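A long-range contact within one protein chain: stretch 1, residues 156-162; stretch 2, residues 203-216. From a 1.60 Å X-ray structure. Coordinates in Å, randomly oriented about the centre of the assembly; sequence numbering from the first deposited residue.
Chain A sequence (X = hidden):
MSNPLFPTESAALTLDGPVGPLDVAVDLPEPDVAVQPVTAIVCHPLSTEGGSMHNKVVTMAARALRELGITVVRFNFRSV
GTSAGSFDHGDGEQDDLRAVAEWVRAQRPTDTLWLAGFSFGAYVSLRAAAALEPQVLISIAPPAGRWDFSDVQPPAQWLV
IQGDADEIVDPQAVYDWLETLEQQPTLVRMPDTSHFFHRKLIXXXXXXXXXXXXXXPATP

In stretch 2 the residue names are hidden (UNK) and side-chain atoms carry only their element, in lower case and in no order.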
# COMPACT_ATOMS: atom_id res chain seq x y z
N ALA A 156 18.15 18.40 -9.21
CA ALA A 156 17.05 19.09 -9.87
C ALA A 156 15.71 18.47 -9.50
O ALA A 156 14.72 19.17 -9.34
CB ALA A 156 17.24 19.04 -11.37
N GLN A 157 15.69 17.14 -9.37
CA GLN A 157 14.47 16.44 -9.00
C GLN A 157 14.45 16.30 -7.48
O GLN A 157 15.03 15.37 -6.91
CB GLN A 157 14.44 15.07 -9.68
CG GLN A 157 14.33 15.20 -11.21
CD GLN A 157 14.56 13.91 -11.97
OE1 GLN A 157 14.22 13.83 -13.15
NE2 GLN A 157 15.14 12.90 -11.33
N TRP A 158 13.78 17.24 -6.83
CA TRP A 158 13.67 17.31 -5.38
C TRP A 158 12.22 17.52 -4.96
O TRP A 158 11.53 18.41 -5.47
CB TRP A 158 14.56 18.45 -4.88
CG TRP A 158 14.55 18.72 -3.41
CD1 TRP A 158 14.22 17.85 -2.40
CD2 TRP A 158 14.90 19.95 -2.77
NE1 TRP A 158 14.35 18.47 -1.18
CE2 TRP A 158 14.77 19.76 -1.38
CE3 TRP A 158 15.33 21.20 -3.24
CZ2 TRP A 158 15.04 20.78 -0.45
CZ3 TRP A 158 15.60 22.21 -2.32
CH2 TRP A 158 15.45 21.99 -0.94
N LEU A 159 11.75 16.67 -4.05
CA LEU A 159 10.38 16.73 -3.56
C LEU A 159 10.34 17.00 -2.06
O LEU A 159 11.05 16.36 -1.29
CB LEU A 159 9.67 15.41 -3.85
CG LEU A 159 8.29 15.18 -3.23
CD1 LEU A 159 7.27 16.14 -3.83
CD2 LEU A 159 7.86 13.74 -3.48
N VAL A 160 9.50 17.96 -1.66
CA VAL A 160 9.33 18.31 -0.26
C VAL A 160 7.87 18.08 0.14
O VAL A 160 6.95 18.51 -0.56
CB VAL A 160 9.68 19.79 0.02
CG1 VAL A 160 9.31 20.15 1.46
CG2 VAL A 160 11.17 20.02 -0.20
N ILE A 161 7.66 17.37 1.25
CA ILE A 161 6.33 17.11 1.76
C ILE A 161 6.27 17.66 3.18
O ILE A 161 7.10 17.33 4.02
CB ILE A 161 6.03 15.60 1.77
CG1 ILE A 161 6.06 15.08 0.33
CG2 ILE A 161 4.67 15.34 2.42
CD1 ILE A 161 5.99 13.58 0.21
N GLN A 162 5.28 18.51 3.43
CA GLN A 162 5.16 19.13 4.74
C GLN A 162 3.75 19.11 5.33
O GLN A 162 2.79 19.48 4.66
CB GLN A 162 5.63 20.59 4.65
CG GLN A 162 5.45 21.39 5.94
CD GLN A 162 6.34 20.88 7.05
OE1 GLN A 162 5.91 20.72 8.19
NE2 GLN A 162 7.60 20.64 6.72
N UNK A 203 -2.00 8.98 3.19
CA UNK A 203 -1.99 10.20 2.40
C UNK A 203 -0.55 10.54 2.05
O UNK A 203 -0.27 11.05 0.97
c UNK A 203 -4.03 11.12 3.58
o UNK A 203 -4.92 11.78 3.00
o UNK A 203 -4.26 10.28 4.48
c UNK A 203 -2.60 11.37 3.18
N UNK A 204 0.35 10.29 3.00
CA UNK A 204 1.77 10.55 2.79
C UNK A 204 2.26 9.66 1.65
O UNK A 204 3.01 10.10 0.77
c UNK A 204 2.55 10.25 4.08
c UNK A 204 4.68 9.76 5.29
c UNK A 204 4.08 10.22 3.96
c UNK A 204 4.60 11.60 3.57
N UNK A 205 1.85 8.40 1.67
CA UNK A 205 2.23 7.45 0.63
C UNK A 205 1.82 7.98 -0.74
O UNK A 205 2.60 7.97 -1.68
c UNK A 205 -1.43 3.45 -0.38
c UNK A 205 1.95 4.99 -0.09
n UNK A 205 -1.40 2.32 0.32
c UNK A 205 1.54 6.10 0.88
n UNK A 205 -0.32 4.18 -0.53
c UNK A 205 0.99 3.82 0.00
n UNK A 205 -2.57 3.87 -0.91
N UNK A 206 0.57 8.45 -0.84
CA UNK A 206 0.08 8.98 -2.10
C UNK A 206 0.85 10.19 -2.59
O UNK A 206 1.15 10.31 -3.78
N UNK A 207 1.17 11.10 -1.67
CA UNK A 207 1.90 12.31 -2.03
C UNK A 207 3.28 11.97 -2.56
O UNK A 207 3.75 12.58 -3.52
c UNK A 207 2.01 13.23 -0.82
N UNK A 208 3.93 11.00 -1.93
CA UNK A 208 5.28 10.60 -2.33
C UNK A 208 5.25 9.95 -3.70
O UNK A 208 6.05 10.28 -4.58
c UNK A 208 5.86 9.60 -1.32
c UNK A 208 6.53 8.92 0.98
c UNK A 208 6.31 10.11 0.05
c UNK A 208 7.60 10.92 -0.09
N UNK A 209 4.32 9.01 -3.89
CA UNK A 209 4.23 8.30 -5.15
C UNK A 209 3.86 9.22 -6.31
O UNK A 209 4.47 9.15 -7.38
c UNK A 209 2.90 4.83 -3.94
n UNK A 209 1.61 5.01 -4.20
c UNK A 209 3.83 6.01 -4.17
c UNK A 209 3.24 7.14 -5.01
o UNK A 209 3.35 3.77 -3.51
N UNK A 210 2.89 10.10 -6.10
CA UNK A 210 2.52 11.00 -7.17
C UNK A 210 3.63 12.00 -7.44
O UNK A 210 3.87 12.41 -8.58
c UNK A 210 1.24 11.76 -6.82
n UNK A 210 0.31 14.38 -9.22
c UNK A 210 0.04 13.28 -9.89
n UNK A 210 0.33 12.24 -9.12
c UNK A 210 0.79 12.69 -7.90
c UNK A 210 0.78 14.04 -7.97
N UNK A 211 4.34 12.39 -6.38
CA UNK A 211 5.41 13.36 -6.53
C UNK A 211 6.63 12.86 -7.29
O UNK A 211 7.26 13.64 -8.00
N UNK A 212 6.96 11.59 -7.14
CA UNK A 212 8.13 11.04 -7.82
C UNK A 212 7.83 10.24 -9.09
O UNK A 212 8.74 9.87 -9.83
c UNK A 212 9.38 10.91 -5.63
c UNK A 212 8.98 10.14 -6.88
c UNK A 212 8.21 8.88 -6.51
N UNK A 213 6.55 9.97 -9.33
CA UNK A 213 6.11 9.19 -10.50
C UNK A 213 6.86 9.46 -11.80
O UNK A 213 7.37 8.53 -12.44
n UNK A 213 3.05 6.91 -10.94
n UNK A 213 3.84 4.75 -10.79
c UNK A 213 4.62 9.42 -10.74
c UNK A 213 4.11 8.82 -12.04
c UNK A 213 4.04 7.32 -11.93
n UNK A 213 2.03 5.40 -9.55
c UNK A 213 2.96 5.68 -10.44
N UNK A 214 6.90 10.72 -12.20
CA UNK A 214 7.55 11.10 -13.45
C UNK A 214 9.07 11.04 -13.44
O UNK A 214 9.71 11.25 -14.48
c UNK A 214 7.07 12.48 -13.88
n UNK A 214 2.23 13.62 -16.93
n UNK A 214 3.73 13.82 -15.19
c UNK A 214 3.48 13.62 -16.48
c UNK A 214 5.65 12.45 -14.46
c UNK A 214 5.06 13.85 -14.60
n UNK A 214 4.48 13.42 -17.33
N UNK A 215 9.67 10.77 -12.28
CA UNK A 215 11.12 10.69 -12.22
C UNK A 215 11.58 9.23 -12.26
O UNK A 215 12.78 8.96 -12.22
c UNK A 215 11.30 12.82 -10.87
c UNK A 215 10.73 15.61 -7.78
n UNK A 215 10.73 14.93 -11.42
c UNK A 215 11.09 14.31 -7.38
c UNK A 215 11.67 11.37 -10.97
c UNK A 215 11.16 13.59 -9.67
c UNK A 215 10.80 14.91 -10.05
c UNK A 215 11.31 13.30 -8.30
c UNK A 215 10.58 15.93 -9.11
c UNK A 215 11.03 13.68 -11.90
N UNK A 216 10.64 8.30 -12.34
CA UNK A 216 11.00 6.90 -12.41
C UNK A 216 11.72 6.67 -13.74
O UNK A 216 11.18 6.98 -14.80
c UNK A 216 9.04 6.10 -10.97
c UNK A 216 9.76 6.02 -12.31
c UNK A 216 7.75 5.29 -11.01
c UNK A 216 9.97 5.59 -9.87

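Position 203 carries two carbons, the second bearing two oxygens, and lies out of reach of stretch 1: Asp 203. Position 204 has four carbons forked at the second; its CA-to-CB bond points sideways, but one branch end packs on Ile 161 CG2. It is Leu 204, and Leu 204 CD1 is 3.9 Å from Ile 161 CG2. At 205, there are three carbons, a nitrogen and a carbon with two more nitrogens, and the CA-to-CB bond points away from the strand, which makes Arg 205. Position 206 has no side-chain atoms and no neighbour in stretch 1; Gly 206 leaves room here that the contact does not use.

Position 207 has one carbon, pointing toward the strand, with its CB 4.1 Å from Ile 161 CD1: Ala 207. Position 208 again shows four carbons forked at the second, and one branch end packs very tightly on Ile 161 CD1. This is Leu 208: Leu 208 CD2 is 3.1 Å from Ile 161 CD1 and also sits 4.4 Å from Leu 159 CD2. At 209, three carbons end in one oxygen and one nitrogen, and the CA-to-CB bond points away: Gln 209. Position 210, one carbon and a five-membered ring of three carbons and two nitrogens, is exposed His 210.

Position 211 is bare, and here the absence matters: its CA is 3.9 Å from Leu 159 CD2, and an ideal CB would fall 2.6 Å from Leu 159 CD2, a clash. It is Gly 211. Position 212 is one carbon carrying two others, one of which packs on Leu 159 CD2. It is Val 212, with Val 212 CG1 3.9 Å from Leu 159 CD2. Positions 213 and 214 each hold three carbons, a nitrogen and a carbon with two more nitrogens; neither touches stretch 1, and they are Arg 213 and Arg 214.

Position 215 has one carbon and fused five- and six-membered rings of eight carbons and one nitrogen. Its CA-to-CB bond points toward stretch 1; the Gln 157 side chain lies over one ring face and Leu 159 CB at the edge. This is Trp 215. Gln 157 CG stands 3.6 Å from the centroid of the Trp 215 five-membered ring, almost on the ring normal, a CH-pi contact, while Leu 159 CB is 4.0 Å from Trp 215 CZ3. Position 216, four carbons forked at the second with its CA-to-CB bond pointing away, is Leu 216.

The rule is alternation: Gln 157, Leu 159 and Ile 161 point toward stretch 2, while Trp 158 points away and Val 160 is out of reach. Leu 159 and Ile 161 meet the nearly antiparallel helix; Gln 157 meets Trp 215 after it. Gly 211 admits Leu 159, and Ala 207 CB packs against Ile 161 CD1. Leu 204, Leu 208 and Val 212 form a row beside them, and Trp 215 packs on Gln 157 and Leu 159. No hydrogen bond crosses; packing alone joins the two stretches.

Stretch 2 203-216: DLRGALQHGVRRWL
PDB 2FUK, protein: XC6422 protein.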